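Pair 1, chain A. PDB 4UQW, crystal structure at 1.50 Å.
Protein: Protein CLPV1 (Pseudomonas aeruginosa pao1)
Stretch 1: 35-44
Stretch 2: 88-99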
# COMPACT_ATOMS: atom_id res chain seq x y z
N ASN A 35 -9.24 10.00 -12.18
CA ASN A 35 -9.27 8.53 -12.19
C ASN A 35 -10.48 8.04 -11.36
O ASN A 35 -10.86 8.70 -10.37
CB ASN A 35 -7.97 7.91 -11.59
CG ASN A 35 -6.69 8.35 -12.29
OD1 ASN A 35 -5.68 8.64 -11.63
ND2 ASN A 35 -6.73 8.45 -13.66
N PRO A 36 -11.11 6.92 -11.74
CA PRO A 36 -12.38 6.61 -11.09
C PRO A 36 -12.24 6.00 -9.70
O PRO A 36 -13.18 6.13 -8.87
CB PRO A 36 -13.05 5.60 -12.04
CG PRO A 36 -11.89 5.01 -12.81
CD PRO A 36 -10.90 6.15 -12.97
N TYR A 37 -11.08 5.37 -9.43
CA TYR A 37 -10.87 4.67 -8.13
C TYR A 37 -9.52 5.00 -7.60
O TYR A 37 -8.53 5.02 -8.34
CB TYR A 37 -11.00 3.09 -8.27
CG TYR A 37 -12.41 2.74 -8.70
CD1 TYR A 37 -13.45 2.72 -7.77
CD2 TYR A 37 -12.71 2.53 -10.06
CE1 TYR A 37 -14.76 2.49 -8.16
CE2 TYR A 37 -14.01 2.31 -10.47
CZ TYR A 37 -15.02 2.28 -9.52
OH TYR A 37 -16.31 2.07 -9.92
N VAL A 38 -9.47 5.24 -6.28
CA VAL A 38 -8.20 5.32 -5.57
C VAL A 38 -7.62 3.89 -5.44
O VAL A 38 -8.23 3.01 -4.85
CB VAL A 38 -8.38 5.92 -4.19
CG1 VAL A 38 -7.02 6.17 -3.57
CG2 VAL A 38 -9.15 7.25 -4.32
N GLU A 39 -6.49 3.68 -6.12
CA GLU A 39 -5.92 2.34 -6.26
C GLU A 39 -4.67 2.17 -5.48
O GLU A 39 -4.10 3.13 -4.94
CB GLU A 39 -5.58 2.07 -7.72
CG GLU A 39 -6.83 1.96 -8.61
CD GLU A 39 -6.49 1.48 -9.99
OE1 GLU A 39 -5.36 0.95 -10.20
OE2 GLU A 39 -7.36 1.63 -10.87
N LEU A 40 -4.23 0.90 -5.41
CA LEU A 40 -2.95 0.65 -4.80
C LEU A 40 -1.83 1.51 -5.44
O LEU A 40 -0.93 2.00 -4.73
CB LEU A 40 -2.57 -0.81 -4.91
CG LEU A 40 -3.38 -1.82 -4.11
CD1 LEU A 40 -2.94 -3.27 -4.49
CD2 LEU A 40 -3.21 -1.60 -2.63
N VAL A 41 -1.88 1.72 -6.77
CA VAL A 41 -0.78 2.48 -7.38
C VAL A 41 -0.79 3.95 -6.86
O VAL A 41 0.29 4.52 -6.59
CB VAL A 41 -0.86 2.42 -8.91
CG1 VAL A 41 -2.12 3.12 -9.45
CG2 VAL A 41 0.39 3.08 -9.52
N HIS A 42 -1.98 4.55 -6.64
CA HIS A 42 -2.01 5.91 -6.08
C HIS A 42 -1.41 5.93 -4.69
O HIS A 42 -0.69 6.85 -4.31
CB HIS A 42 -3.45 6.45 -5.97
CG HIS A 42 -4.15 6.65 -7.28
ND1 HIS A 42 -5.16 5.81 -7.67
CD2 HIS A 42 -4.03 7.59 -8.25
CE1 HIS A 42 -5.66 6.23 -8.82
NE2 HIS A 42 -4.98 7.30 -9.20
N TRP A 43 -1.77 4.93 -3.87
CA TRP A 43 -1.39 4.90 -2.45
C TRP A 43 0.13 4.72 -2.36
O TRP A 43 0.82 5.44 -1.63
CB TRP A 43 -2.09 3.73 -1.78
CG TRP A 43 -2.07 3.81 -0.27
CD1 TRP A 43 -1.64 4.84 0.49
CD2 TRP A 43 -2.59 2.80 0.58
NE1 TRP A 43 -1.86 4.52 1.85
CE2 TRP A 43 -2.49 3.30 1.90
CE3 TRP A 43 -3.23 1.56 0.34
CZ2 TRP A 43 -2.93 2.53 3.01
CZ3 TRP A 43 -3.68 0.81 1.42
CH2 TRP A 43 -3.52 1.32 2.75
N PHE A 44 0.65 3.73 -3.11
CA PHE A 44 2.08 3.44 -3.04
C PHE A 44 2.89 4.62 -3.63
O PHE A 44 3.95 4.99 -3.10
CB PHE A 44 2.40 2.13 -3.78
CG PHE A 44 2.23 0.94 -2.90
CD1 PHE A 44 1.17 0.88 -2.05
CD2 PHE A 44 3.15 -0.13 -2.91
CE1 PHE A 44 0.97 -0.23 -1.22
CE2 PHE A 44 2.95 -1.23 -2.06
CZ PHE A 44 1.87 -1.27 -1.24
N THR A 88 -15.91 9.52 -7.24
CA THR A 88 -14.72 8.75 -6.98
C THR A 88 -15.01 7.76 -5.85
O THR A 88 -15.77 8.04 -4.92
CB THR A 88 -13.59 9.68 -6.55
OG1 THR A 88 -13.61 10.84 -7.39
CG2 THR A 88 -12.23 8.99 -6.65
N ASP A 89 -14.31 6.61 -5.87
CA ASP A 89 -14.41 5.65 -4.75
C ASP A 89 -13.05 4.98 -4.55
O ASP A 89 -12.13 5.17 -5.29
CB ASP A 89 -15.50 4.57 -5.01
CG ASP A 89 -16.17 4.08 -3.73
OD1 ASP A 89 -15.59 4.21 -2.66
OD2 ASP A 89 -17.33 3.61 -3.78
N LEU A 90 -12.99 4.18 -3.47
CA LEU A 90 -11.76 3.38 -3.23
C LEU A 90 -11.82 2.08 -3.96
O LEU A 90 -12.87 1.48 -4.03
CB LEU A 90 -11.62 3.04 -1.76
CG LEU A 90 -11.66 4.26 -0.84
CD1 LEU A 90 -11.64 3.73 0.67
CD2 LEU A 90 -10.53 5.26 -1.08
N SER A 91 -10.71 1.65 -4.58
CA SER A 91 -10.60 0.30 -5.10
C SER A 91 -10.84 -0.79 -4.03
O SER A 91 -10.34 -0.68 -2.90
CB SER A 91 -9.19 0.10 -5.64
OG SER A 91 -8.96 -1.25 -6.09
N SER A 92 -11.53 -1.86 -4.43
CA SER A 92 -11.66 -2.98 -3.53
C SER A 92 -10.28 -3.47 -3.07
O SER A 92 -10.12 -3.94 -1.95
CB SER A 92 -12.45 -4.10 -4.22
OG SER A 92 -12.59 -5.22 -3.38
N HIS A 93 -9.26 -3.43 -3.93
CA HIS A 93 -7.95 -3.90 -3.48
C HIS A 93 -7.35 -3.07 -2.38
O HIS A 93 -6.54 -3.58 -1.58
CB HIS A 93 -6.96 -3.96 -4.68
CG HIS A 93 -7.20 -5.15 -5.57
ND1 HIS A 93 -6.68 -5.22 -6.85
CD2 HIS A 93 -7.87 -6.31 -5.37
CE1 HIS A 93 -7.00 -6.38 -7.38
NE2 HIS A 93 -7.70 -7.08 -6.50
N VAL A 94 -7.69 -1.77 -2.29
CA VAL A 94 -7.15 -0.96 -1.23
C VAL A 94 -7.81 -1.41 0.11
O VAL A 94 -7.10 -1.62 1.12
CB VAL A 94 -7.43 0.54 -1.51
CG1 VAL A 94 -7.25 1.38 -0.26
CG2 VAL A 94 -6.47 0.98 -2.61
N GLU A 95 -9.13 -1.65 0.10
CA GLU A 95 -9.83 -2.17 1.31
C GLU A 95 -9.20 -3.52 1.70
O GLU A 95 -8.92 -3.76 2.87
CB GLU A 95 -11.34 -2.41 1.11
CG GLU A 95 -12.10 -1.12 0.77
CD GLU A 95 -13.57 -1.42 0.57
OE1 GLU A 95 -13.97 -2.61 0.38
OE2 GLU A 95 -14.38 -0.50 0.61
N GLU A 96 -9.02 -4.39 0.71
CA GLU A 96 -8.52 -5.72 1.04
C GLU A 96 -7.11 -5.66 1.59
O GLU A 96 -6.75 -6.42 2.53
CB GLU A 96 -8.53 -6.58 -0.23
CG GLU A 96 -8.48 -8.06 0.12
CD GLU A 96 -8.59 -8.98 -1.08
OE1 GLU A 96 -9.01 -8.55 -2.23
OE2 GLU A 96 -8.22 -10.16 -0.83
N ALA A 97 -6.27 -4.81 1.05
CA ALA A 97 -4.92 -4.70 1.58
C ALA A 97 -4.94 -4.23 3.04
O ALA A 97 -4.09 -4.69 3.81
CB ALA A 97 -4.03 -3.72 0.69
N VAL A 98 -5.83 -3.29 3.40
CA VAL A 98 -5.85 -2.87 4.80
C VAL A 98 -6.27 -4.06 5.66
O VAL A 98 -5.65 -4.26 6.72
CB VAL A 98 -6.82 -1.69 5.01
CG1 VAL A 98 -6.84 -1.28 6.51
CG2 VAL A 98 -6.35 -0.47 4.18
N GLU A 99 -7.29 -4.83 5.24
CA GLU A 99 -7.67 -6.01 6.07
C GLU A 99 -6.48 -6.96 6.26
O GLU A 99 -6.24 -7.44 7.38
CB GLU A 99 -8.87 -6.73 5.42
CG GLU A 99 -9.30 -7.90 6.29
CD GLU A 99 -10.47 -8.67 5.71
OE1 GLU A 99 -11.52 -8.06 5.41
OE2 GLU A 99 -10.29 -9.85 5.59
O HOH W 1 -12.20 10.91 -9.70
O HOH W 2 -6.01 -0.97 -6.53

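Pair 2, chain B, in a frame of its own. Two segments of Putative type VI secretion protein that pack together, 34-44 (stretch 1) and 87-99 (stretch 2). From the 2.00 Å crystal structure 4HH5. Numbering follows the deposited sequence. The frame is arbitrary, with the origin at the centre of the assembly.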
# COMPACT_ATOMS: atom_id res chain seq x y z
N ALA B 34 3.26 -15.14 -13.44
CA ALA B 34 4.17 -16.16 -12.91
C ALA B 34 5.37 -15.60 -12.11
O ALA B 34 6.39 -16.29 -11.98
CB ALA B 34 4.63 -17.12 -14.01
N HIS B 35 5.21 -14.38 -11.55
CA HIS B 35 6.25 -13.70 -10.77
C HIS B 35 6.42 -14.22 -9.36
O HIS B 35 5.43 -14.56 -8.71
CB HIS B 35 6.09 -12.18 -10.81
CG HIS B 35 6.40 -11.60 -12.16
ND1 HIS B 35 5.57 -10.68 -12.76
CD2 HIS B 35 7.43 -11.87 -12.99
CE1 HIS B 35 6.13 -10.39 -13.92
NE2 HIS B 35 7.25 -11.08 -14.11
N ALA B 36 7.67 -14.32 -8.90
CA ALA B 36 7.98 -14.85 -7.58
C ALA B 36 7.59 -13.95 -6.42
O ALA B 36 7.19 -14.47 -5.37
CB ALA B 36 9.46 -15.22 -7.47
N GLU B 37 7.75 -12.62 -6.56
CA GLU B 37 7.50 -11.74 -5.42
C GLU B 37 6.44 -10.65 -5.56
O GLU B 37 6.41 -9.94 -6.57
CB GLU B 37 8.82 -11.18 -4.86
CG GLU B 37 9.78 -12.28 -4.37
CD GLU B 37 11.05 -11.80 -3.71
OE1 GLU B 37 11.64 -12.51 -2.88
OE2 GLU B 37 11.55 -10.62 -4.08
N ILE B 38 5.61 -10.49 -4.52
CA ILE B 38 4.58 -9.45 -4.46
C ILE B 38 5.28 -8.23 -3.87
O ILE B 38 5.72 -8.26 -2.71
CB ILE B 38 3.33 -9.89 -3.64
CG1 ILE B 38 2.76 -11.23 -4.14
CG2 ILE B 38 2.25 -8.79 -3.67
CD1 ILE B 38 2.11 -12.09 -3.09
N THR B 39 5.44 -7.17 -4.68
CA THR B 39 6.14 -5.95 -4.29
C THR B 39 5.16 -4.83 -3.86
O THR B 39 3.98 -4.91 -4.22
CB THR B 39 7.00 -5.46 -5.45
OG1 THR B 39 6.12 -4.95 -6.46
CG2 THR B 39 7.95 -6.53 -6.01
N PRO B 40 5.64 -3.74 -3.19
CA PRO B 40 4.74 -2.63 -2.86
C PRO B 40 4.16 -1.99 -4.12
O PRO B 40 3.05 -1.49 -4.06
CB PRO B 40 5.63 -1.64 -2.10
CG PRO B 40 6.79 -2.44 -1.62
CD PRO B 40 7.01 -3.47 -2.69
N GLU B 41 4.88 -2.05 -5.27
CA GLU B 41 4.38 -1.51 -6.54
C GLU B 41 3.15 -2.29 -7.00
O GLU B 41 2.19 -1.66 -7.46
CB GLU B 41 5.47 -1.51 -7.63
CG GLU B 41 6.58 -0.50 -7.41
CD GLU B 41 7.74 -0.95 -6.53
OE1 GLU B 41 7.64 -2.01 -5.88
OE2 GLU B 41 8.75 -0.22 -6.51
N HIS B 42 3.15 -3.65 -6.85
CA HIS B 42 2.00 -4.50 -7.20
C HIS B 42 0.79 -4.10 -6.34
O HIS B 42 -0.33 -3.99 -6.85
CB HIS B 42 2.30 -5.99 -6.97
CG HIS B 42 3.22 -6.62 -7.98
ND1 HIS B 42 4.51 -6.98 -7.65
CD2 HIS B 42 2.97 -6.98 -9.26
CE1 HIS B 42 5.03 -7.51 -8.75
NE2 HIS B 42 4.14 -7.55 -9.74
N TRP B 43 1.04 -3.87 -5.04
CA TRP B 43 0.02 -3.46 -4.07
C TRP B 43 -0.54 -2.08 -4.40
O TRP B 43 -1.76 -1.92 -4.42
CB TRP B 43 0.60 -3.49 -2.66
CG TRP B 43 -0.41 -3.63 -1.56
CD1 TRP B 43 -1.77 -3.79 -1.69
CD2 TRP B 43 -0.14 -3.64 -0.15
NE1 TRP B 43 -2.35 -3.89 -0.44
CE2 TRP B 43 -1.37 -3.82 0.51
CE3 TRP B 43 1.04 -3.55 0.61
CZ2 TRP B 43 -1.46 -3.91 1.90
CZ3 TRP B 43 0.95 -3.65 1.99
CH2 TRP B 43 -0.29 -3.83 2.62
N LEU B 44 0.33 -1.08 -4.66
CA LEU B 44 -0.10 0.29 -4.99
C LEU B 44 -0.95 0.33 -6.25
O LEU B 44 -1.95 1.05 -6.29
CB LEU B 44 1.10 1.27 -5.10
CG LEU B 44 1.83 1.60 -3.79
CD1 LEU B 44 3.22 2.14 -4.06
CD2 LEU B 44 1.04 2.59 -2.93
N ARG B 87 3.47 -20.12 -7.27
CA ARG B 87 2.73 -19.21 -6.41
C ARG B 87 3.62 -18.14 -5.80
O ARG B 87 4.68 -18.43 -5.32
CB ARG B 87 1.94 -19.99 -5.35
CG ARG B 87 0.45 -19.90 -5.61
N PRO B 88 3.18 -16.87 -5.75
CA PRO B 88 4.05 -15.81 -5.24
C PRO B 88 4.10 -15.68 -3.73
O PRO B 88 3.22 -16.14 -2.99
CB PRO B 88 3.47 -14.54 -5.89
CG PRO B 88 2.49 -15.07 -6.95
CD PRO B 88 1.96 -16.33 -6.35
N GLN B 89 5.17 -15.02 -3.31
CA GLN B 89 5.49 -14.71 -1.94
C GLN B 89 5.56 -13.21 -1.80
O GLN B 89 5.82 -12.51 -2.78
CB GLN B 89 6.88 -15.25 -1.59
CG GLN B 89 6.86 -16.62 -0.97
CD GLN B 89 8.24 -17.07 -0.57
OE1 GLN B 89 9.27 -16.57 -1.06
NE2 GLN B 89 8.29 -18.05 0.32
N LEU B 90 5.46 -12.71 -0.56
CA LEU B 90 5.61 -11.29 -0.31
C LEU B 90 7.09 -10.96 -0.37
O LEU B 90 7.91 -11.68 0.23
CB LEU B 90 5.06 -10.93 1.08
CG LEU B 90 3.57 -11.19 1.30
CD1 LEU B 90 3.19 -10.96 2.75
CD2 LEU B 90 2.70 -10.29 0.41
N ALA B 91 7.45 -9.89 -1.09
CA ALA B 91 8.83 -9.45 -1.17
C ALA B 91 9.28 -8.88 0.19
O ALA B 91 8.43 -8.50 1.01
CB ALA B 91 9.00 -8.40 -2.24
N GLN B 92 10.60 -8.86 0.42
CA GLN B 92 11.28 -8.31 1.60
C GLN B 92 10.80 -6.88 1.86
O GLN B 92 10.46 -6.55 3.00
CB GLN B 92 12.81 -8.37 1.37
CG GLN B 92 13.67 -7.47 2.25
N SER B 93 10.73 -6.04 0.80
CA SER B 93 10.28 -4.65 0.87
C SER B 93 8.80 -4.56 1.28
O SER B 93 8.42 -3.60 1.94
CB SER B 93 10.48 -3.96 -0.48
OG SER B 93 9.84 -4.70 -1.50
N LEU B 94 7.98 -5.57 0.89
CA LEU B 94 6.57 -5.60 1.26
C LEU B 94 6.36 -5.96 2.72
O LEU B 94 5.51 -5.35 3.37
CB LEU B 94 5.70 -6.47 0.33
CG LEU B 94 4.21 -6.11 0.30
CD1 LEU B 94 4.02 -4.62 0.26
CD2 LEU B 94 3.53 -6.68 -0.89
N ASN B 95 7.15 -6.93 3.25
CA ASN B 95 7.10 -7.32 4.67
C ASN B 95 7.53 -6.12 5.53
O ASN B 95 6.92 -5.86 6.56
CB ASN B 95 8.02 -8.52 4.96
CG ASN B 95 7.55 -9.83 4.38
OD1 ASN B 95 6.37 -10.19 4.46
ND2 ASN B 95 8.47 -10.60 3.82
N ALA B 96 8.56 -5.38 5.08
CA ALA B 96 9.08 -4.17 5.73
C ALA B 96 8.02 -3.04 5.71
O ALA B 96 7.80 -2.42 6.75
CB ALA B 96 10.35 -3.71 5.05
N LEU B 97 7.36 -2.81 4.55
CA LEU B 97 6.31 -1.78 4.42
C LEU B 97 5.12 -2.10 5.34
O LEU B 97 4.64 -1.21 6.03
CB LEU B 97 5.85 -1.62 2.95
CG LEU B 97 4.64 -0.69 2.70
CD1 LEU B 97 5.02 0.79 2.86
CD2 LEU B 97 4.05 -0.92 1.31
N LEU B 98 4.70 -3.36 5.37
CA LEU B 98 3.58 -3.85 6.18
C LEU B 98 3.84 -3.61 7.67
O LEU B 98 2.98 -3.08 8.37
CB LEU B 98 3.42 -5.36 5.94
CG LEU B 98 2.05 -6.05 6.03
CD1 LEU B 98 0.90 -5.12 6.44
CD2 LEU B 98 1.74 -6.75 4.74
N LYS B 99 5.01 -4.01 8.14
CA LYS B 99 5.48 -3.90 9.52
C LYS B 99 5.60 -2.44 9.95
O LYS B 99 5.14 -2.08 11.03
CB LYS B 99 6.79 -4.70 9.63
CG LYS B 99 7.79 -4.33 10.70
CD LYS B 99 8.96 -5.30 10.62
CE LYS B 99 10.19 -4.81 11.34
NZ LYS B 99 11.33 -5.74 11.16
O HOH W 3 12.72 -9.40 -1.90

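The sharpest difference lies where the first helix begins. In pair 1 Leu40(A) keeps a free backbone N, which donates to a water (water 2) at 2.8 Å from its O; the same water lies 3.0 Å from Ser91(A) OG and so ties the two helix starts together. In pair 2 the matching residue is Pro40(B), whose N carries no hydrogen to give. Its ring fills space instead: CD lies 3.3 Å from Ser93(B) OG and CB 3.8 Å from Leu97(B) CD2, and the position matching Ser91(A) is Ala91(B), which has no hydroxyl.

The backbone beneath is the same. Fourteen central residues superpose at 0.7 Å, and each stretch runs from a two-residue strand through one N-cap residue into a helix. The strands are parallel, pairing Tyr37(A) with Asp89(A) and Val38(A) with Leu90(A), as Glu37(B) pairs with Gln89(B) and Ile38(B) with Leu90(B). Three hydrogen bonds lock each register. In pair 1 they are Asp89(A) N to Pro36(A) O at 3.2 Å, Val38(A) N to Asp89(A) O at 2.8 Å and Ser91(A) N to Val38(A) O at 2.8 Å; in pair 2, Gln89(B) N to Ala36(B) O at 2.9 Å, Ile38(B) N to Gln89(B) O at 2.7 Å and Ala91(B) N to Ile38(B) O at 2.9 Å. Because only main-chain atoms take part, the ladder tolerates a change of side chain at every rung. The helices then diverge at 60° and 62°, with axes about 10 Å apart at closest.

Packing between the helices is where volume is redistributed. Pair 1 sets the long Leu40(A) against small partners, its CD2 lying 4.0 Å from Ala97(A) CB and 4.2 Å from Val94(A) CG2. Pair 2 makes the opposite choice, setting a compact proline against Leu94(B) and Leu97(B). Trp43(A) matches Trp43(B), and both rings meet positions 94 and 98. The closest approach in pair 1 is Trp43(A) CH2 to Val98(A) CG2 at 3.6 Å; in pair 2 it is Trp43(B) CE3 to Leu94(B) CD1 at a tight 3.2 Å, and Leu97(B) CD2 also lies 4.1 Å from Trp43(B) CE3. The larger residues of pair 2, Ile38(B) among them, accompany more buried surface, 699 against 602 Å².

Capping also changes sides. Ser91(A) OG accepts from His93(A) N at 3.1 Å at the second helix; in pair 2 the side-chain cap sits on the first, where Thr39(B) OG1, less surely placed, accepts from His42(B) N at 3.3 Å. One rule survives both: the histidine ring accepts from the N-cap backbone, Glu39(A) N to His42(A) ND1 at 3.0 Å and Thr39(B) N to His42(B) ND1 at 3.1 Å.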